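Local coordinates for protein leucine aminopeptidase (Parabacteroides distasonis, PDB 3TC8) that probably works as a zinc-dependent exopeptidase of the M28 family, cleaving residues from the amino ends of peptides, at residues T179-A193 with D249-P261. Residues are numbered along the deposited sequence; the frame is centred on the assembly and turned at random. Where two conformers were deposited one is given.
Sequences TQFWAKNPHVPNYTA and DDHQYVISGRNIP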
ATOM      1  N   THR A 179       9.397  -2.871   5.023  1.00  8.26           N
ATOM      2  CA  THR A 179      10.018  -1.872   4.188  1.00  8.48           C
ATOM      3  C   THR A 179      11.392  -1.512   4.714  1.00  8.44           C
ATOM      4  O   THR A 179      12.344  -1.352   3.945  1.00  9.55           O
ATOM      5  CB  THR A 179       9.170  -0.579   4.069  1.00  9.23           C
ATOM      6  OG1 THR A 179       7.865  -0.966   3.640  1.00  9.73           O
ATOM      7  CG2 THR A 179       9.765   0.358   3.042  1.00 10.17           C
ATOM      8  N   GLN A 180      11.526  -1.391   6.038  1.00  8.19           N
ATOM      9  CA  GLN A 180      12.831  -1.117   6.601  1.00  9.20           C
ATOM     10  C   GLN A 180      13.840  -2.185   6.195  1.00  9.29           C
ATOM     11  O   GLN A 180      15.000  -1.892   5.905  1.00 11.18           O
ATOM     12  CB  GLN A 180      12.759  -0.960   8.121  1.00  9.59           C
ATOM     13  CG  GLN A 180      12.040   0.348   8.573  1.00  9.81           C
ATOM     14  CD  GLN A 180      12.006   0.443  10.065  1.00 10.03           C
ATOM     15  OE1 GLN A 180      13.076   0.542  10.693  1.00 12.37           O
ATOM     16  NE2 GLN A 180      10.849   0.341  10.668  1.00 10.05           N
ATOM     17  N   PHE A 181      13.447  -3.469   6.280  1.00  9.32           N
ATOM     18  CA  PHE A 181      14.324  -4.551   5.934  1.00  9.22           C
ATOM     19  C   PHE A 181      14.708  -4.475   4.458  1.00  9.09           C
ATOM     20  O   PHE A 181      15.881  -4.567   4.115  1.00 10.53           O
ATOM     21  CB  PHE A 181      13.676  -5.886   6.234  1.00 10.32           C
ATOM     22  CG  PHE A 181      14.595  -7.042   5.881  1.00 11.29           C
ATOM     23  CD1 PHE A 181      15.544  -7.450   6.780  1.00 12.74           C
ATOM     24  CD2 PHE A 181      14.534  -7.645   4.638  1.00 12.45           C
ATOM     25  CE1 PHE A 181      16.442  -8.443   6.443  1.00 14.39           C
ATOM     26  CE2 PHE A 181      15.447  -8.678   4.309  1.00 13.67           C
ATOM     27  CZ  PHE A 181      16.397  -9.034   5.206  1.00 14.25           C
ATOM     28  N   TRP A 182      13.718  -4.318   3.579  1.00  9.09           N
ATOM     29  CA  TRP A 182      13.952  -4.296   2.151  1.00  8.68           C
ATOM     30  C   TRP A 182      14.847  -3.123   1.741  1.00  9.13           C
ATOM     31  O   TRP A 182      15.709  -3.253   0.887  1.00 10.28           O
ATOM     32  CB  TRP A 182      12.603  -4.213   1.434  1.00  9.72           C
ATOM     33  CG  TRP A 182      12.737  -4.036  -0.057  1.00  8.71           C
ATOM     34  CD1 TRP A 182      12.906  -5.001  -1.015  1.00  9.61           C
ATOM     35  CD2 TRP A 182      12.755  -2.771  -0.742  1.00  8.40           C
ATOM     36  NE1 TRP A 182      13.017  -4.398  -2.237  1.00 10.12           N
ATOM     37  CE2 TRP A 182      12.932  -3.032  -2.110  1.00  9.70           C
ATOM     38  CE3 TRP A 182      12.577  -1.461  -0.337  1.00  9.47           C
ATOM     39  CZ2 TRP A 182      12.943  -2.011  -3.061  1.00 10.43           C
ATOM     40  CZ3 TRP A 182      12.613  -0.434  -1.285  1.00 10.66           C
ATOM     41  CH2 TRP A 182      12.793  -0.719  -2.622  1.00 10.71           C
ATOM     42  N   ALA A 183      14.611  -1.969   2.349  1.00  9.63           N
ATOM     43  CA  ALA A 183      15.331  -0.778   1.920  1.00 10.31           C
ATOM     44  C   ALA A 183      16.834  -0.941   2.180  1.00 11.96           C
ATOM     45  O   ALA A 183      17.656  -0.389   1.454  1.00 13.28           O
ATOM     46  CB  ALA A 183      14.779   0.464   2.567  1.00 11.60           C
ATOM     47  N   LYS A 184      17.174  -1.674   3.238  1.00 12.41           N
ATOM     48  CA  LYS A 184      18.544  -1.971   3.562  1.00 13.11           C
ATOM     49  C   LYS A 184      19.070  -3.176   2.793  1.00 13.32           C
ATOM     50  O   LYS A 184      20.250  -3.250   2.551  1.00 16.89           O
ATOM     51  CB  LYS A 184      18.632  -2.240   5.084  1.00 14.90           C
ATOM     52  CG  LYS A 184      19.977  -2.609   5.610  1.00 18.84           C
ATOM     53  CD  LYS A 184      19.970  -2.832   7.137  1.00 22.20           C
ATOM     54  CE  LYS A 184      21.295  -3.333   7.652  1.00 21.18           C
ATOM     55  NZ  LYS A 184      22.413  -2.544   7.166  1.00 21.74           N
ATOM     56  N   ASN A 185      18.203  -4.105   2.418  1.00 12.33           N
ATOM     57  CA  ASN A 185      18.506  -5.377   1.777  1.00 12.49           C
ATOM     58  C   ASN A 185      17.594  -5.542   0.566  1.00 11.51           C
ATOM     59  O   ASN A 185      16.700  -6.365   0.589  1.00 13.67           O
ATOM     60  CB  ASN A 185      18.208  -6.544   2.744  1.00 13.90           C
ATOM     61  CG  ASN A 185      19.028  -6.482   3.997  1.00 14.24           C
ATOM     62  OD1 ASN A 185      20.218  -6.809   3.996  1.00 18.88           O
ATOM     63  ND2 ASN A 185      18.424  -6.048   5.092  1.00 15.34           N
ATOM     64  N   PRO A 186      17.815  -4.770  -0.511  1.00 11.59           N
ATOM     65  CA  PRO A 186      16.841  -4.853  -1.587  1.00 12.72           C
ATOM     66  C   PRO A 186      16.913  -6.157  -2.322  1.00 11.64           C
ATOM     67  O   PRO A 186      17.901  -6.872  -2.246  1.00 14.08           O
ATOM     68  CB  PRO A 186      17.200  -3.653  -2.462  1.00 14.95           C
ATOM     69  CG  PRO A 186      18.634  -3.390  -2.150  1.00 16.60           C
ATOM     70  CD  PRO A 186      18.758  -3.669  -0.679  1.00 14.37           C
ATOM     71  N   HIS A 187      15.880  -6.463  -3.066  1.00 12.64           N
ATOM     72  CA  HIS A 187      15.791  -7.752  -3.752  1.00 14.35           C
ATOM     73  C   HIS A 187      16.755  -7.918  -4.907  1.00 14.71           C
ATOM     74  O   HIS A 187      16.987  -9.035  -5.348  1.00 18.03           O
ATOM     75  CB  HIS A 187      14.347  -7.956  -4.246  1.00 14.72           C
ATOM     76  CG  HIS A 187      13.923  -6.950  -5.246  1.00 13.76           C
ATOM     77  ND1 HIS A 187      13.643  -5.640  -4.915  1.00 12.74           N
ATOM     78  CD2 HIS A 187      13.754  -7.064  -6.585  1.00 12.56           C
ATOM     79  CE1 HIS A 187      13.338  -5.000  -6.025  1.00 11.92           C
ATOM     80  NE2 HIS A 187      13.466  -5.824  -7.062  1.00 12.95           N
ATOM     81  N   VAL A 188      17.230  -6.806  -5.450  1.00 14.30           N
ATOM     82  CA  VAL A 188      18.343  -6.798  -6.391  1.00 16.45           C
ATOM     83  C   VAL A 188      19.332  -5.725  -5.856  1.00 14.84           C
ATOM     84  O   VAL A 188      18.936  -4.719  -5.250  1.00 15.86           O
ATOM     85  CB  VAL A 188      17.946  -6.528  -7.836  1.00 17.50           C
ATOM     86  CG1 VAL A 188      17.015  -7.632  -8.390  1.00 20.24           C
ATOM     87  CG2 VAL A 188      17.304  -5.244  -7.912  1.00 18.12           C
ATOM     88  N   PRO A 189      20.631  -5.963  -6.081  1.00 16.68           N
ATOM     89  CA  PRO A 189      21.621  -5.054  -5.511  1.00 17.70           C
ATOM     90  C   PRO A 189      21.477  -3.612  -5.971  1.00 17.70           C
ATOM     91  O   PRO A 189      21.211  -3.372  -7.158  1.00 18.68           O
ATOM     92  CB  PRO A 189      22.952  -5.632  -6.044  1.00 19.10           C
ATOM     93  CG  PRO A 189      22.695  -7.042  -6.326  1.00 20.20           C
ATOM     94  CD  PRO A 189      21.241  -7.140  -6.711  1.00 17.53           C
ATOM     95  N   ASN A 190      21.538  -2.683  -5.038  1.00 18.32           N
ATOM     96  CA  ASN A 190      21.477  -1.260  -5.316  1.00 19.06           C
ATOM     97  C   ASN A 190      20.236  -0.891  -6.110  1.00 16.50           C
ATOM     98  O   ASN A 190      20.257   0.014  -6.956  1.00 18.75           O
ATOM     99  CB  ASN A 190      22.729  -0.755  -5.995  1.00 20.26           C
ATOM    100  CG  ASN A 190      23.961  -0.973  -5.161  1.00 24.08           C
ATOM    101  OD1 ASN A 190      24.872  -1.621  -5.606  1.00 28.00           O
ATOM    102  ND2 ASN A 190      23.905  -0.574  -3.899  1.00 25.20           N
ATOM    103  N   TYR A 191      19.117  -1.522  -5.782  1.00 15.34           N
ATOM    104  CA  TYR A 191      17.869  -1.271  -6.452  1.00 13.38           C
ATOM    105  C   TYR A 191      17.592   0.220  -6.465  1.00 13.14           C
ATOM    106  O   TYR A 191      17.643   0.867  -5.423  1.00 13.69           O
ATOM    107  CB  TYR A 191      16.724  -2.007  -5.754  1.00 12.73           C
ATOM    108  CG  TYR A 191      15.383  -1.665  -6.363  1.00 11.50           C
ATOM    109  CD1 TYR A 191      14.958  -2.250  -7.529  1.00 11.11           C
ATOM    110  CD2 TYR A 191      14.568  -0.672  -5.823  1.00 11.00           C
ATOM    111  CE1 TYR A 191      13.751  -1.866  -8.132  1.00 10.46           C
ATOM    112  CE2 TYR A 191      13.381  -0.333  -6.381  1.00 10.14           C
ATOM    113  CZ  TYR A 191      12.971  -0.904  -7.562  1.00  9.81           C
ATOM    114  OH  TYR A 191      11.787  -0.508  -8.107  1.00 10.20           O
ATOM    115  N   THR A 192      17.125   0.703  -7.607  1.00 12.25           N
ATOM    116  CA  THR A 192      16.651   2.067  -7.736  1.00 12.22           C
ATOM    117  C   THR A 192      15.441   2.105  -8.674  1.00 11.74           C
ATOM    118  O   THR A 192      15.190   1.178  -9.430  1.00 13.03           O
ATOM    119  CB  THR A 192      17.767   3.011  -8.207  1.00 14.70           C
ATOM    120  OG1 THR A 192      17.340   4.348  -7.985  1.00 17.52           O
ATOM    121  CG2 THR A 192      18.125   2.791  -9.641  1.00 16.81           C
ATOM    122  N   ALA A 193      14.744   3.213  -8.613  1.00 11.05           N
ATOM    123  CA  ALA A 193      13.651   3.517  -9.528  1.00 10.50           C
ATOM    124  C   ALA A 193      13.598   5.027  -9.669  1.00 10.87           C
ATOM    125  O   ALA A 193      14.090   5.760  -8.821  1.00 12.18           O
ATOM    126  CB  ALA A 193      12.314   2.957  -8.980  1.00 11.65           C
ATOM    127  N   ASP A 249       4.540   6.344   7.064  1.00  9.95           N
ATOM    128  CA  ASP A 249       4.130   5.246   6.205  1.00  9.90           C
ATOM    129  C   ASP A 249       5.321   4.694   5.461  1.00  9.43           C
ATOM    130  O   ASP A 249       6.454   5.201   5.577  1.00 10.01           O
ATOM    131  CB  ASP A 249       3.027   5.721   5.254  1.00  9.68           C
ATOM    132  CG  ASP A 249       1.975   4.681   4.946  1.00  9.86           C
ATOM    133  OD1 ASP A 249       2.206   3.482   5.203  1.00 11.96           O
ATOM    134  OD2 ASP A 249       0.870   5.083   4.418  1.00 10.73           O
ATOM    135  N   ASP A 250       5.125   3.616   4.703  1.00  9.21           N
ATOM    136  CA  ASP A 250       6.230   2.911   4.124  1.00  8.92           C
ATOM    137  C   ASP A 250       7.103   3.775   3.227  1.00  8.30           C
ATOM    138  O   ASP A 250       8.288   3.524   3.086  1.00  9.06           O
ATOM    139  CB  ASP A 250       5.704   1.699   3.305  1.00  9.18           C
ATOM    140  CG  ASP A 250       5.091   0.551   4.148  1.00  9.74           C
ATOM    141  OD1 ASP A 250       5.819   0.003   4.959  1.00  9.80           O
ATOM    142  OD2 ASP A 250       3.917   0.209   3.943  1.00 14.52           O
ATOM    143  N   HIS A 251       6.490   4.769   2.574  1.00  9.04           N
ATOM    144  CA  HIS A 251       7.260   5.611   1.642  1.00  8.99           C
ATOM    145  C   HIS A 251       8.412   6.358   2.305  1.00  9.27           C
ATOM    146  O   HIS A 251       9.455   6.555   1.666  1.00 10.08           O
ATOM    147  CB  HIS A 251       6.329   6.588   0.908  1.00  9.32           C
ATOM    148  CG  HIS A 251       5.699   7.636   1.754  1.00  9.21           C
ATOM    149  ND1 HIS A 251       5.060   7.330   2.938  1.00  9.57           N
ATOM    150  CD2 HIS A 251       5.614   8.979   1.576  1.00  9.61           C
ATOM    151  CE1 HIS A 251       4.613   8.456   3.463  1.00  9.81           C
ATOM    152  NE2 HIS A 251       4.926   9.469   2.650  1.00  9.36           N
ATOM    153  N   GLN A 252       8.286   6.686   3.595  1.00  9.69           N
ATOM    154  CA  GLN A 252       9.401   7.404   4.246  1.00 11.13           C
ATOM    155  C   GLN A 252      10.670   6.561   4.296  1.00 10.14           C
ATOM    156  O   GLN A 252      11.765   7.083   4.227  1.00 12.12           O
ATOM    157  CB  GLN A 252       9.046   7.914   5.616  1.00 13.33           C
ATOM    158  CG  GLN A 252       9.051   6.926   6.678  1.00 13.80           C
ATOM    159  CD  GLN A 252       8.500   7.530   7.963  1.00 15.60           C
ATOM    160  OE1 GLN A 252       7.404   8.077   7.946  1.00 18.24           O
ATOM    161  NE2 GLN A 252       9.212   7.340   9.084  1.00 16.62           N
ATOM    162  N   TYR A 253      10.496   5.239   4.431  1.00 10.88           N
ATOM    163  CA  TYR A 253      11.610   4.338   4.534  1.00 11.36           C
ATOM    164  C   TYR A 253      12.206   3.997   3.174  1.00 11.27           C
ATOM    165  O   TYR A 253      13.390   3.713   3.079  1.00 12.76           O
ATOM    166  CB  TYR A 253      11.215   3.118   5.372  1.00 11.86           C
ATOM    167  CG  TYR A 253      10.935   3.417   6.792  1.00 12.08           C
ATOM    168  CD1 TYR A 253      11.971   3.661   7.688  1.00 12.72           C
ATOM    169  CD2 TYR A 253       9.642   3.508   7.251  1.00 12.60           C
ATOM    170  CE1 TYR A 253      11.711   3.935   9.040  1.00 12.53           C
ATOM    171  CE2 TYR A 253       9.359   3.816   8.591  1.00 13.59           C
ATOM    172  CZ  TYR A 253      10.379   4.020   9.475  1.00 13.24           C
ATOM    173  OH  TYR A 253      10.094   4.282  10.782  1.00 14.34           O
ATOM    174  N   VAL A 254      11.377   4.045   2.128  1.00 10.67           N
ATOM    175  CA  VAL A 254      11.893   3.927   0.766  1.00 10.66           C
ATOM    176  C   VAL A 254      12.744   5.171   0.451  1.00 10.69           C
ATOM    177  O   VAL A 254      13.848   5.028  -0.092  1.00 12.69           O
ATOM    178  CB  VAL A 254      10.767   3.742  -0.240  1.00 10.31           C
ATOM    179  CG1 VAL A 254      11.296   3.803  -1.661  1.00 10.73           C
ATOM    180  CG2 VAL A 254       9.988   2.436   0.045  1.00 10.80           C
ATOM    181  N   ILE A 255      12.274   6.358   0.830  1.00 11.37           N
ATOM    182  CA  ILE A 255      12.993   7.607   0.611  1.00 12.08           C
ATOM    183  C   ILE A 255      14.330   7.570   1.354  1.00 13.38           C
ATOM    184  O   ILE A 255      15.390   7.799   0.775  1.00 15.38           O
ATOM    185  CB  ILE A 255      12.118   8.798   1.060  1.00 11.91           C
ATOM    186  CG1 ILE A 255      10.920   8.976   0.119  1.00 11.66           C
ATOM    187  CG2 ILE A 255      12.973  10.107   1.117  1.00 13.38           C
ATOM    188  CD1 ILE A 255       9.771   9.858   0.738  1.00 11.94           C
ATOM    189  N   SER A 256      14.290   7.237   2.633  1.00 14.05           N
ATOM    190  CA  SER A 256      15.508   7.310   3.436  1.00 16.50           C
ATOM    191  C   SER A 256      16.490   6.197   3.097  1.00 16.52           C
ATOM    192  O   SER A 256      17.713   6.408   3.122  1.00 19.84           O
ATOM    193  CB  SER A 256      15.184   7.311   4.918  1.00 16.54           C
ATOM    194  OG  SER A 256      14.599   6.105   5.371  1.00 19.32           O
ATOM    195  N   GLY A 257      15.995   4.984   2.856  1.00 16.88           N
ATOM    196  CA  GLY A 257      16.852   3.821   2.670  1.00 16.57           C
ATOM    197  C   GLY A 257      17.335   3.591   1.252  1.00 16.15           C
ATOM    198  O   GLY A 257      18.416   3.049   1.038  1.00 19.48           O
ATOM    199  N   ARG A 258      16.502   3.930   0.253  1.00 15.85           N
ATOM    200  CA  ARG A 258      16.874   3.712  -1.187  0.50 15.87           C
ATOM    201  C   ARG A 258      17.014   4.978  -1.946  1.00 15.95           C
ATOM    202  O   ARG A 258      17.389   4.949  -3.124  1.00 18.34           O
ATOM    203  CB  ARG A 258      15.872   2.900  -2.019  0.50 14.92           C
ATOM    204  CG  ARG A 258      15.503   1.552  -1.517  0.50 14.28           C
ATOM    205  CD  ARG A 258      16.327   0.389  -2.069  0.50 10.74           C
ATOM    206  NE  ARG A 258      17.518   0.285  -1.248  0.50 10.34           N
ATOM    207  CZ  ARG A 258      18.768   0.438  -1.627  0.50 11.47           C
ATOM    208  NH1 ARG A 258      19.135   0.642  -2.886  0.50 13.88           N
ATOM    209  NH2 ARG A 258      19.677   0.321  -0.695  0.50 12.32           N
ATOM    210  N   ASN A 259      16.685   6.131  -1.336  1.00 15.10           N
ATOM    211  CA  ASN A 259      16.791   7.418  -2.017  0.50 15.61           C
ATOM    212  C   ASN A 259      15.955   7.440  -3.291  1.00 14.73           C
ATOM    213  O   ASN A 259      16.361   7.988  -4.299  1.00 18.26           O
ATOM    214  CB  ASN A 259      18.259   7.772  -2.335  0.50 17.09           C
ATOM    215  CG  ASN A 259      18.452   9.241  -2.606  0.50 18.51           C
ATOM    216  OD1 ASN A 259      17.811  10.090  -1.980  0.50 19.68           O
ATOM    217  ND2 ASN A 259      19.334   9.553  -3.557  0.50 21.90           N
ATOM    218  N   ILE A 260      14.770   6.831  -3.234  1.00 12.41           N
ATOM    219  CA  ILE A 260      13.793   6.878  -4.330  1.00 12.02           C
ATOM    220  C   ILE A 260      12.717   7.869  -3.925  1.00 11.90           C
ATOM    221  O   ILE A 260      12.015   7.622  -2.940  1.00 11.58           O
ATOM    222  CB  ILE A 260      13.175   5.502  -4.627  1.00 11.48           C
ATOM    223  CG1 ILE A 260      14.255   4.492  -5.063  1.00 12.07           C
ATOM    224  CG2 ILE A 260      12.062   5.659  -5.681  1.00 12.34           C
ATOM    225  CD1 ILE A 260      13.747   3.060  -5.061  1.00 13.03           C
ATOM    226  N   PRO A 261      12.591   9.004  -4.664  1.00 11.50           N
ATOM    227  CA  PRO A 261      11.519   9.956  -4.359  1.00 10.78           C
ATOM    228  C   PRO A 261      10.160   9.253  -4.457  1.00 10.44           C
ATOM    229  O   PRO A 261       9.838   8.739  -5.519  1.00 11.22           O
ATOM    230  CB  PRO A 261      11.675  11.060  -5.421  1.00 12.10           C
ATOM    231  CG  PRO A 261      13.123  10.926  -5.878  1.00 15.45           C
ATOM    232  CD  PRO A 261      13.396   9.437  -5.823  1.00 12.90           C
TER
HETATM  233  O   HOH W   1       6.583  -2.553   6.052  1.00  8.87           O
HETATM  234  O   HOH W   2      22.282   1.190  -2.406  1.00 44.69           O
HETATM  235  O   HOH W   3      18.704   3.765  -5.095  1.00 37.27           O
HETATM  236  O   HOH W   4      17.983   5.797  -5.902  1.00 30.93           O
HETATM  237  O   HOH W   5      15.878   7.497  -7.706  1.00 28.69           O
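Arg258, on the last turn of helix 250-258, bonds Ala183 O and Tyr191 O. Its chain bends at chi2 (-93°) and chi3, which brings one guanidinium face against Pro186, CG over its centre. NE and NH2 both grip Ala183 O side-on, the NE bond being 2.8 Å, while NH1 gives a 3.0 Å bond to Tyr191 O; both oxygens lie near the guanidinium plane in this conformer, one of two modelled. Nearer the backbone, Arg258 CD lies over a face of the Trp182 ring, which stands nearly upright to the guanidinium. Ile260 CD1 packs on Tyr191 CE2 and Ala193.

Toward the helix starts, Gln180 stacks on Tyr253, amide and ring 11° apart, with CG 3.7 Å from the ring centroid; Asp173 bonds both polar ends, Gln180 NE2 through its backbone O and Tyr253 OH through OD1. Without the ring, as with an alanine here, the Gln180 chain would probably lose its platform and Asp173 OD1 its hydroxyl partner. Thr179 OG1 donates to Asp250 OD1 (2.6 Å) from above the carboxylate, whose side chain lies about 9 Å from the zinc ion bound by Asp127 and Asp160.

The two helices run nearly parallel, 21° apart, with Ala183 against Gly257. Trp182 meets Phe156 of strand 150-156 edge-to-face, and Val254 rests on strand 262-266, at the sheet's edge.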